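Local structure of DNMT2 (4H0N) at residues M16-K21 with C295-Y300; V38-Y43 with L52-I57; F285-V290 with I306-C311. The protein probably methylates cytosine 38 in the anticodon loop of tRNA(Asp) and probably also cytosine in DNA, and is seen here with bound S-adenosyl-L-homocysteine. The protein carries 3 engineered substitutions. One frame throughout, in Å; residues are numbered along the deposited sequence.

Interaction 1: residues M16-K21 with C295-Y300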
loop_
_atom_site.group_PDB
_atom_site.type_symbol
_atom_site.label_atom_id
_atom_site.label_comp_id
_atom_site.label_asym_id
_atom_site.label_seq_id
_atom_site.Cartn_x
_atom_site.Cartn_y
_atom_site.Cartn_z
ATOM N N MET A 16 -6.645 -3.457 -3.839
ATOM C CA MET A 16 -7.641 -4.338 -3.250
ATOM C C MET A 16 -8.234 -5.252 -4.317
ATOM O O MET A 16 -8.256 -6.473 -4.162
ATOM C CB MET A 16 -8.748 -3.507 -2.609
ATOM C CG MET A 16 -8.297 -2.686 -1.419
ATOM S SD MET A 16 -7.778 -3.730 -0.048
ATOM C CE MET A 16 -7.794 -2.559 1.304
ATOM N N HIS A 17 -8.700 -4.642 -5.403
ATOM C CA HIS A 17 -9.271 -5.359 -6.535
ATOM C C HIS A 17 -8.291 -6.398 -7.077
ATOM O O HIS A 17 -8.683 -7.508 -7.436
ATOM C CB HIS A 17 -9.644 -4.365 -7.631
ATOM C CG HIS A 17 -10.576 -4.911 -8.663
ATOM N ND1 HIS A 17 -11.328 -4.102 -9.488
ATOM C CD2 HIS A 17 -10.878 -6.187 -9.013
ATOM C CE1 HIS A 17 -12.053 -4.854 -10.298
ATOM N NE2 HIS A 17 -11.798 -6.116 -10.032
ATOM N N CYS A 18 -7.014 -6.037 -7.128
ATOM C CA CYS A 18 -5.993 -6.968 -7.578
ATOM C C CYS A 18 -5.822 -8.119 -6.604
ATOM O O CYS A 18 -5.536 -9.242 -7.007
ATOM C CB CYS A 18 -4.662 -6.252 -7.773
ATOM S SG CYS A 18 -4.558 -5.375 -9.328
ATOM N N ALA A 19 -6.003 -7.829 -5.321
ATOM C CA ALA A 19 -5.814 -8.823 -4.277
ATOM C C ALA A 19 -6.990 -9.796 -4.206
ATOM O O ALA A 19 -6.814 -10.981 -3.910
ATOM C CB ALA A 19 -5.596 -8.138 -2.938
ATOM N N TRP A 20 -8.189 -9.294 -4.481
ATOM C CA TRP A 20 -9.381 -10.133 -4.491
ATOM C C TRP A 20 -9.279 -11.222 -5.556
ATOM O O TRP A 20 -9.694 -12.360 -5.332
ATOM C CB TRP A 20 -10.633 -9.294 -4.732
ATOM C CG TRP A 20 -11.875 -10.115 -4.696
ATOM C CD1 TRP A 20 -12.611 -10.545 -5.764
ATOM C CD2 TRP A 20 -12.519 -10.636 -3.530
ATOM N NE1 TRP A 20 -13.678 -11.291 -5.331
ATOM C CE2 TRP A 20 -13.640 -11.364 -3.962
ATOM C CE3 TRP A 20 -12.255 -10.548 -2.158
ATOM C CZ2 TRP A 20 -14.501 -12.005 -3.074
ATOM C CZ3 TRP A 20 -13.110 -11.185 -1.278
ATOM C CH2 TRP A 20 -14.219 -11.903 -1.739
ATOM N N LYS A 21 -8.728 -10.867 -6.714
ATOM C CA LYS A 21 -8.517 -11.827 -7.790
ATOM C C LYS A 21 -7.527 -12.897 -7.372
ATOM O O LYS A 21 -7.766 -14.083 -7.576
ATOM C CB LYS A 21 -8.017 -11.126 -9.052
ATOM C CG LYS A 21 -9.092 -10.377 -9.816
ATOM C CD LYS A 21 -8.526 -9.751 -11.087
ATOM C CE LYS A 21 -9.597 -8.978 -11.852
ATOM N NZ LYS A 21 -9.124 -8.540 -13.199
ATOM N N CYS A 295 3.667 -6.869 -5.723
ATOM C CA CYS A 295 2.948 -8.088 -6.073
ATOM C C CYS A 295 1.685 -7.858 -6.888
ATOM O O CYS A 295 0.728 -8.621 -6.782
ATOM C CB CYS A 295 2.650 -8.918 -4.824
ATOM S SG CYS A 295 4.137 -9.419 -3.932
ATOM N N PHE A 296 1.680 -6.814 -7.703
ATOM C CA PHE A 296 0.618 -6.661 -8.685
ATOM C C PHE A 296 0.848 -7.680 -9.798
ATOM O O PHE A 296 1.977 -8.136 -10.001
ATOM C CB PHE A 296 0.602 -5.246 -9.258
ATOM C CG PHE A 296 -0.097 -4.243 -8.385
ATOM C CD1 PHE A 296 0.455 -3.845 -7.177
ATOM C CD2 PHE A 296 -1.297 -3.671 -8.785
ATOM C CE1 PHE A 296 -0.183 -2.906 -6.378
ATOM C CE2 PHE A 296 -1.939 -2.731 -7.989
ATOM C CZ PHE A 296 -1.380 -2.351 -6.785
ATOM N N PRO A 297 -0.222 -8.060 -10.510
ATOM C CA PRO A 297 -0.056 -8.992 -11.630
ATOM C C PRO A 297 0.493 -8.296 -12.879
ATOM O O PRO A 297 0.411 -7.074 -12.989
ATOM C CB PRO A 297 -1.480 -9.508 -11.873
ATOM C CG PRO A 297 -2.370 -8.425 -11.370
ATOM C CD PRO A 297 -1.640 -7.772 -10.223
ATOM N N LYS A 298 1.035 -9.082 -13.806
ATOM C CA LYS A 298 1.703 -8.564 -14.995
ATOM C C LYS A 298 0.721 -7.954 -15.994
ATOM O O LYS A 298 1.091 -7.092 -16.794
ATOM C CB LYS A 298 2.542 -9.666 -15.658
ATOM C CG LYS A 298 3.524 -10.372 -14.716
ATOM C CD LYS A 298 2.879 -11.553 -13.976
ATOM C CE LYS A 298 3.264 -11.570 -12.496
ATOM N NZ LYS A 298 2.464 -12.554 -11.703
ATOM N N SER A 299 -0.529 -8.401 -15.941
ATOM C CA SER A 299 -1.589 -7.818 -16.754
ATOM C C SER A 299 -1.874 -6.384 -16.317
ATOM O O SER A 299 -2.392 -5.577 -17.093
ATOM C CB SER A 299 -2.866 -8.668 -16.682
ATOM O OG SER A 299 -3.127 -9.120 -15.359
ATOM N N TYR A 300 -1.524 -6.072 -15.072
ATOM C CA TYR A 300 -1.720 -4.731 -14.540
ATOM C C TYR A 300 -0.650 -3.796 -15.075
ATOM O O TYR A 300 0.543 -4.005 -14.848
ATOM C CB TYR A 300 -1.682 -4.740 -13.011
ATOM C CG TYR A 300 -2.186 -3.463 -12.386
ATOM C CD1 TYR A 300 -3.479 -3.379 -11.889
ATOM C CD2 TYR A 300 -1.375 -2.335 -12.299
ATOM C CE1 TYR A 300 -3.953 -2.215 -11.317
ATOM C CE2 TYR A 300 -1.842 -1.161 -11.726
ATOM C CZ TYR A 300 -3.134 -1.109 -11.237
ATOM O OH TYR A 300 -3.615 0.045 -10.667
#

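Interaction 2: residues V38-Y43 with L52-I57. With SAH (S-adenosyl-L-homocysteine), chain E.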
loop_
_atom_site.group_PDB
_atom_site.type_symbol
_atom_site.label_atom_id
_atom_site.label_comp_id
_atom_site.label_asym_id
_atom_site.label_seq_id
_atom_site.Cartn_x
_atom_site.Cartn_y
_atom_site.Cartn_z
ATOM N N VAL A 38 -6.773 11.291 -10.925
ATOM C CA VAL A 38 -5.662 10.593 -11.553
ATOM C C VAL A 38 -5.720 9.120 -11.194
ATOM O O VAL A 38 -5.636 8.258 -12.068
ATOM C CB VAL A 38 -4.303 11.169 -11.132
ATOM C CG1 VAL A 38 -3.186 10.291 -11.646
ATOM C CG2 VAL A 38 -4.151 12.601 -11.646
ATOM N N ALA A 39 -5.877 8.849 -9.902
ATOM C CA ALA A 39 -5.974 7.484 -9.403
ATOM C C ALA A 39 -7.136 6.743 -10.061
ATOM O O ALA A 39 -6.984 5.604 -10.511
ATOM C CB ALA A 39 -6.127 7.485 -7.887
ATOM N N ASN A 40 -8.291 7.400 -10.117
ATOM C CA ASN A 40 -9.464 6.845 -10.782
ATOM C C ASN A 40 -9.172 6.479 -12.236
ATOM O O ASN A 40 -9.636 5.446 -12.727
ATOM C CB ASN A 40 -10.643 7.824 -10.725
ATOM C CG ASN A 40 -11.189 8.014 -9.320
ATOM O OD1 ASN A 40 -10.957 7.195 -8.432
ATOM N ND2 ASN A 40 -11.923 9.103 -9.115
ATOM N N SER A 41 -8.397 7.320 -12.917
ATOM C CA SER A 41 -8.090 7.104 -14.327
ATOM C C SER A 41 -7.242 5.853 -14.487
ATOM O O SER A 41 -7.430 5.071 -15.417
ATOM C CB SER A 41 -7.353 8.307 -14.912
ATOM O OG SER A 41 -5.992 8.301 -14.523
ATOM N N VAL A 42 -6.307 5.673 -13.563
ATOM C CA VAL A 42 -5.467 4.486 -13.536
ATOM C C VAL A 42 -6.322 3.265 -13.232
ATOM O O VAL A 42 -6.153 2.207 -13.839
ATOM C CB VAL A 42 -4.377 4.622 -12.469
ATOM C CG1 VAL A 42 -3.632 3.309 -12.288
ATOM C CG2 VAL A 42 -3.430 5.750 -12.841
ATOM N N TYR A 43 -7.248 3.422 -12.294
ATOM C CA TYR A 43 -8.147 2.337 -11.922
ATOM C C TYR A 43 -9.016 1.932 -13.111
ATOM O O TYR A 43 -9.210 0.745 -13.366
ATOM C CB TYR A 43 -9.025 2.734 -10.724
ATOM C CG TYR A 43 -9.857 1.597 -10.157
ATOM C CD1 TYR A 43 -9.503 0.981 -8.964
ATOM C CD2 TYR A 43 -10.994 1.140 -10.814
ATOM C CE1 TYR A 43 -10.255 -0.062 -8.441
ATOM C CE2 TYR A 43 -11.746 0.098 -10.306
ATOM C CZ TYR A 43 -11.376 -0.504 -9.117
ATOM O OH TYR A 43 -12.135 -1.543 -8.604
ATOM N N LEU A 52 -16.913 2.621 -10.803
ATOM C CA LEU A 52 -16.017 3.513 -10.081
ATOM C C LEU A 52 -16.654 4.886 -9.899
ATOM O O LEU A 52 -17.032 5.541 -10.871
ATOM C CB LEU A 52 -14.681 3.624 -10.815
ATOM C CG LEU A 52 -13.740 4.779 -10.471
ATOM C CD1 LEU A 52 -13.264 4.711 -9.024
ATOM C CD2 LEU A 52 -12.565 4.769 -11.432
ATOM N N LEU A 53 -16.770 5.317 -8.647
ATOM C CA LEU A 53 -17.469 6.556 -8.335
ATOM C C LEU A 53 -16.555 7.631 -7.760
ATOM O O LEU A 53 -15.912 7.432 -6.732
ATOM C CB LEU A 53 -18.616 6.271 -7.369
ATOM C CG LEU A 53 -19.405 5.031 -7.790
ATOM C CD1 LEU A 53 -20.404 4.647 -6.729
ATOM C CD2 LEU A 53 -20.098 5.251 -9.125
ATOM N N ASN A 54 -16.494 8.770 -8.440
ATOM C CA ASN A 54 -15.836 9.945 -7.896
ATOM C C ASN A 54 -16.780 10.562 -6.870
ATOM O O ASN A 54 -17.597 11.416 -7.207
ATOM C CB ASN A 54 -15.514 10.948 -9.008
ATOM C CG ASN A 54 -14.496 11.993 -8.583
ATOM O OD1 ASN A 54 -14.524 12.483 -7.453
ATOM N ND2 ASN A 54 -13.584 12.335 -9.490
ATOM N N ARG A 55 -16.681 10.099 -5.627
ATOM C CA ARG A 55 -17.588 10.519 -4.562
ATOM C C ARG A 55 -16.898 10.496 -3.203
ATOM O O ARG A 55 -16.046 9.648 -2.942
ATOM C CB ARG A 55 -18.835 9.626 -4.533
ATOM C CG ARG A 55 -19.735 9.836 -3.319
ATOM C CD ARG A 55 -21.077 9.126 -3.471
ATOM N NE ARG A 55 -21.746 9.483 -4.721
ATOM C CZ ARG A 55 -22.207 8.607 -5.608
ATOM N NH1 ARG A 55 -22.059 7.308 -5.404
ATOM N NH2 ARG A 55 -22.813 9.039 -6.708
ATOM N N ASN A 56 -17.262 11.445 -2.347
ATOM C CA ASN A 56 -16.817 11.436 -0.963
ATOM C C ASN A 56 -17.394 10.262 -0.177
ATOM O O ASN A 56 -18.573 9.929 -0.310
ATOM C CB ASN A 56 -17.206 12.742 -0.277
ATOM C CG ASN A 56 -16.096 13.292 0.594
ATOM O OD1 ASN A 56 -15.862 12.806 1.703
ATOM N ND2 ASN A 56 -15.399 14.313 0.093
ATOM N N ILE A 57 -16.562 9.640 0.648
ATOM C CA ILE A 57 -17.010 8.553 1.510
ATOM C C ILE A 57 -18.189 9.002 2.381
ATOM O O ILE A 57 -19.080 8.212 2.692
ATOM C CB ILE A 57 -15.835 8.000 2.372
ATOM C CG1 ILE A 57 -15.426 6.606 1.894
ATOM C CG2 ILE A 57 -16.193 7.948 3.853
ATOM C CD1 ILE A 57 -14.910 6.553 0.471
HETATM N N SAH E . -5.416 1.293 -1.391
HETATM C CA SAH E . -5.525 2.211 -2.519
HETATM C CB SAH E . -5.398 3.683 -2.107
HETATM C CG SAH E . -5.146 4.006 -0.636
HETATM S SD SAH E . -4.438 5.665 -0.439
HETATM C C SAH E . -4.553 1.855 -3.648
HETATM O O SAH E . -4.001 2.728 -4.320
HETATM O OXT SAH E . -4.304 0.684 -3.930
HETATM C "C5'" SAH E . -6.042 6.408 -0.039
HETATM C "C4'" SAH E . -6.778 7.004 -1.241
HETATM O "O4'" SAH E . -8.107 7.313 -0.868
HETATM C "C3'" SAH E . -6.164 8.295 -1.767
HETATM O "O3'" SAH E . -5.612 8.071 -3.047
HETATM C "C2'" SAH E . -7.306 9.296 -1.851
HETATM O "O2'" SAH E . -7.441 9.815 -3.154
HETATM C "C1'" SAH E . -8.550 8.505 -1.489
HETATM N N9 SAH E . -9.436 9.259 -0.578
HETATM C C8 SAH E . -9.060 10.039 0.485
HETATM N N7 SAH E . -10.173 10.550 1.063
HETATM C C5 SAH E . -11.256 10.110 0.384
HETATM C C6 SAH E . -12.620 10.325 0.546
HETATM N N6 SAH E . -13.066 11.103 1.529
HETATM N N1 SAH E . -13.511 9.727 -0.321
HETATM C C2 SAH E . -13.047 8.922 -1.343
HETATM N N3 SAH E . -11.691 8.713 -1.500
HETATM C C4 SAH E . -10.808 9.297 -0.651
#

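Interaction 3: residues F285-V290 with I306-C311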
loop_
_atom_site.group_PDB
_atom_site.type_symbol
_atom_site.label_atom_id
_atom_site.label_comp_id
_atom_site.label_asym_id
_atom_site.label_seq_id
_atom_site.Cartn_x
_atom_site.Cartn_y
_atom_site.Cartn_z
ATOM N N PHE A 285 13.998 2.333 -8.977
ATOM C CA PHE A 285 13.182 1.262 -9.526
ATOM C C PHE A 285 12.152 1.899 -10.454
ATOM O O PHE A 285 11.649 2.988 -10.174
ATOM C CB PHE A 285 12.488 0.468 -8.415
ATOM C CG PHE A 285 13.423 -0.389 -7.593
ATOM C CD1 PHE A 285 13.910 -1.589 -8.095
ATOM C CD2 PHE A 285 13.805 -0.001 -6.317
ATOM C CE1 PHE A 285 14.771 -2.380 -7.342
ATOM C CE2 PHE A 285 14.663 -0.787 -5.558
ATOM C CZ PHE A 285 15.146 -1.976 -6.069
ATOM N N THR A 286 11.856 1.237 -11.568
ATOM C CA THR A 286 10.833 1.726 -12.487
ATOM C C THR A 286 9.462 1.428 -11.892
ATOM O O THR A 286 9.336 0.506 -11.083
ATOM C CB THR A 286 10.920 1.028 -13.850
ATOM O OG1 THR A 286 10.325 -0.270 -13.749
ATOM C CG2 THR A 286 12.365 0.907 -14.303
ATOM N N PRO A 287 8.431 2.204 -12.285
ATOM C CA PRO A 287 7.057 1.970 -11.821
ATOM C C PRO A 287 6.621 0.523 -12.012
ATOM O O PRO A 287 5.884 -0.021 -11.188
ATOM C CB PRO A 287 6.235 2.883 -12.729
ATOM C CG PRO A 287 7.149 4.020 -13.015
ATOM C CD PRO A 287 8.519 3.411 -13.131
ATOM N N LYS A 288 7.089 -0.082 -13.099
ATOM C CA LYS A 288 6.816 -1.477 -13.419
ATOM C C LYS A 288 7.412 -2.405 -12.364
ATOM O O LYS A 288 6.749 -3.323 -11.878
ATOM C CB LYS A 288 7.397 -1.797 -14.796
ATOM C CG LYS A 288 7.061 -3.165 -15.346
ATOM C CD LYS A 288 7.644 -3.319 -16.744
ATOM C CE LYS A 288 7.362 -4.692 -17.328
ATOM N NZ LYS A 288 7.986 -4.847 -18.671
ATOM N N GLU A 289 8.669 -2.153 -12.013
ATOM C CA GLU A 289 9.359 -2.948 -11.007
ATOM C C GLU A 289 8.704 -2.813 -9.639
ATOM O O GLU A 289 8.518 -3.797 -8.931
ATOM C CB GLU A 289 10.838 -2.565 -10.945
ATOM C CG GLU A 289 11.667 -3.155 -12.082
ATOM C CD GLU A 289 12.964 -2.394 -12.346
ATOM O OE1 GLU A 289 13.102 -1.236 -11.886
ATOM O OE2 GLU A 289 13.847 -2.965 -13.024
ATOM N N VAL A 290 8.348 -1.589 -9.271
ATOM C CA VAL A 290 7.671 -1.352 -8.005
ATOM C C VAL A 290 6.324 -2.081 -7.974
ATOM O O VAL A 290 5.915 -2.601 -6.938
ATOM C CB VAL A 290 7.479 0.153 -7.758
ATOM C CG1 VAL A 290 6.751 0.400 -6.439
ATOM C CG2 VAL A 290 8.827 0.862 -7.785
ATOM N N ILE A 306 0.037 9.364 -17.735
ATOM C CA ILE A 306 0.405 9.946 -16.447
ATOM C C ILE A 306 1.927 9.948 -16.254
ATOM O O ILE A 306 2.629 9.034 -16.696
ATOM C CB ILE A 306 -0.347 9.279 -15.257
ATOM C CG1 ILE A 306 0.573 8.358 -14.451
ATOM C CG2 ILE A 306 -1.602 8.553 -15.747
ATOM C CD1 ILE A 306 0.169 6.908 -14.476
ATOM N N SER A 307 2.428 10.993 -15.604
ATOM C CA SER A 307 3.863 11.216 -15.469
ATOM C C SER A 307 4.505 10.299 -14.446
ATOM O O SER A 307 3.816 9.635 -13.671
ATOM C CB SER A 307 4.119 12.653 -15.041
ATOM O OG SER A 307 3.535 12.896 -13.772
ATOM N N MET A 308 5.834 10.291 -14.435
ATOM C CA MET A 308 6.594 9.505 -13.471
ATOM C C MET A 308 6.300 9.913 -12.030
ATOM O O MET A 308 6.149 9.057 -11.159
ATOM C CB MET A 308 8.097 9.619 -13.748
ATOM C CG MET A 308 8.533 8.938 -15.025
ATOM S SD MET A 308 7.854 7.278 -15.124
ATOM C CE MET A 308 8.386 6.781 -16.757
ATOM N N LYS A 309 6.222 11.218 -11.780
ATOM C CA LYS A 309 6.014 11.717 -10.425
ATOM C C LYS A 309 4.632 11.336 -9.898
ATOM O O LYS A 309 4.474 11.012 -8.721
ATOM C CB LYS A 309 6.233 13.229 -10.366
ATOM C CG LYS A 309 7.656 13.661 -10.720
ATOM C CD LYS A 309 8.679 13.195 -9.681
ATOM C CE LYS A 309 10.089 13.680 -10.021
ATOM N NZ LYS A 309 10.958 12.578 -10.526
ATOM N N GLN A 310 3.646 11.365 -10.782
ATOM C CA GLN A 310 2.313 10.902 -10.485
ATOM C C GLN A 310 2.321 9.426 -10.172
ATOM O O GLN A 310 1.652 8.979 -9.266
ATOM C CB GLN A 310 1.420 11.070 -11.703
ATOM C CG GLN A 310 0.236 11.995 -11.570
ATOM C CD GLN A 310 0.247 13.068 -12.648
ATOM O OE1 GLN A 310 -0.660 13.893 -12.723
ATOM N NE2 GLN A 310 1.274 13.042 -13.510
ATOM N N CYS A 311 3.071 8.680 -10.963
ATOM C CA CYS A 311 3.200 7.226 -10.833
ATOM C C CYS A 311 3.688 6.830 -9.448
ATOM O O CYS A 311 3.087 5.989 -8.774
ATOM C CB CYS A 311 4.190 6.676 -11.864
ATOM S SG CYS A 311 3.556 6.483 -13.544
#

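Interaction 1: residues M16-K21 with C295-Y300
Cys18 points its thiol from helix 15-23 into a corner built by Phe296, Pro297 and Tyr300. SG is anti to the carbonyl carbon, chi1 -80°, which carries it off the helix toward the loop. It meets both rings obliquely, as two sulfur-aromatic contacts. Cys18 SG lies 4.7 Å from the centroid of the Phe296 ring and 4.4 Å from that of the Tyr300 ring. On Phe296 it touches the CD2 and CE2 side, with Cys18 SG to Phe296 CD2 at 3.7 Å. On Tyr300 it meets CD1 and CE1. The third wall is Pro297, whose CD is 3.9 Å from Cys18 SG.

The two rings also meet each other. Phe296 CD2 sits 3.6 Å above the plane of the Tyr300 ring, over its centre. In return, Tyr300 CD1 lies at the edge of the Phe296 ring, in its plane. A type I beta turn from Pro297 to Tyr300 brings the tyrosine back beside the phenylalanine. Just before it, Cys295 is the C-prime residue of the Schellman motif that ends helix 287-293. The loop packs on helix 15-23, the first helix of the class I-like methyltransferase fold.

The Tyr300 hydroxyl is hydrogen-bonded to the carbonyl oxygen of Ile13, a likely cofactor-binding residue. Phe296 also touches Ser318, which binds the cofactor product through its OG.

Interaction 2: residues V38-Y43 with L52-I57
Asn40 and Leu52 have the nearest CA atoms across the segments, 7.4 Å apart. Residues 38-43 are helical, part of helix 37-46. Residues 52-57 start as the short strand 52-53 and then leave it as loop. Asn54 centres an inverse gamma turn there.

Leu52 brings both methyls to the helix. Leu52 CD1 lies 3.4 Å from Asn40 OD1. CD2 packs against the Asn40 backbone O and CB, and Leu52 CD2 is 4.0 Å from Tyr43 CD2. The Leu52 and Tyr43 side chains slide past each other in opposite directions, and the methyl meets the ring obliquely. Asn40 and Asn54 run at about a right angle, their amide planes 78° apart. Asn40 ND2 and Asn54 ND2 approach to 3.7 Å, but no hydrogen bond joins them. Asn40 ND2 is hydrogen-bonded to the carbonyl oxygen of Asp34.

This is the second half of a beta-alpha-beta unit of the Rossmann-like sheet: strand 27-33, helix 37-46, strand 52-53. The last strand is an outermost one, and Leu53 is backbone hydrogen-bonded to Ala32 of strand 27-33 and to Asp34 just beyond it.

Beyond the strand the chain reaches the adenine of S-adenosyl-L-homocysteine. Ile57 N donates to its N1 at 3.2 Å, with an N-H...N angle of 145°. The adenine N6 donates to Asn56 OD1, although the place of that oxygen is less sure. Ile57 CD1 packs against the base at C2, 3.5 Å away. At the other end, the Tyr43 hydroxyl is hydrogen-bonded to Glu8.

Interaction 3: residues F285-V290 with I306-C311
Two helix beginnings meet here: Pro287, first residue of helix 287-293, packs on Met308 and Cys311 from the opening turn of helix 308-316. Each helix starts with a hydroxyl residue at its N-cap, Thr286 in one and Ser307 in the other.

The closest contacts run through CG of the proline. Pro287 CG lies 3.9 Å from Met308 SD and 4.1 Å from Cys311 CB. The proline and the methionine cross at about a right angle. The Met308 chain bends at chi2, and this brings SD to the proline. Cys311 does point toward Pro287, and it touches through CB. The nearest CA atoms are those of Pro287 and Cys311, 6.6 Å apart.

Thr286 and Glu289 form a capping box. Glu289 N donates to Thr286 OG1 at 3.0 Å, and the bond is fairly straight at 163°. In return Thr286 N donates to Glu289 OE1 at 2.8 Å and 170°. That carboxylate oxygen is met on its anti side, 25° out of the carboxylate plane. OE1 also makes a salt bridge with Arg283, which probably favours the charged form of Glu289. At the second helix, Ser307 OG accepts a weak bond from Gln310 N, though the place of that oxygen is doubtful.

Other residues extend the packing. Pro287 also touches Phe207 and, further along helix 308-316, Tyr312 and Leu315. Tyr312 OH is hydrogen-bonded to the carbonyl oxygen of Phe285.

No hydrogen bond or salt bridge crosses between the two segments. The capping-box bonds stay within 285-290; across the segments, what joins them directly is apolar packing of a proline ring against a thioether and a cysteine methylene.

In the fold
Interactions 1 and 3 are buried, while interaction 2 is partly buried and reaches the exposed Asn54. Interaction 1 sets a thiol among rings, interaction 2 mixes amides with leucine methyls, and interaction 3 is a small proline-sulfur contact. Helix 287-293 links interactions 1 and 3, since the loop of 295-300 follows it. Their segments alternate along the chain, but they do not touch. Interaction 2 is nested inside the loop closed by interaction 1 and touches both others: His17 ND1 and Tyr43 OH probably share a hydrogen bond, and Val38 packs on Gln310. Interaction 2 alone holds residues hydrogen-bonded to the cofactor product; interaction 3 lies farther from it.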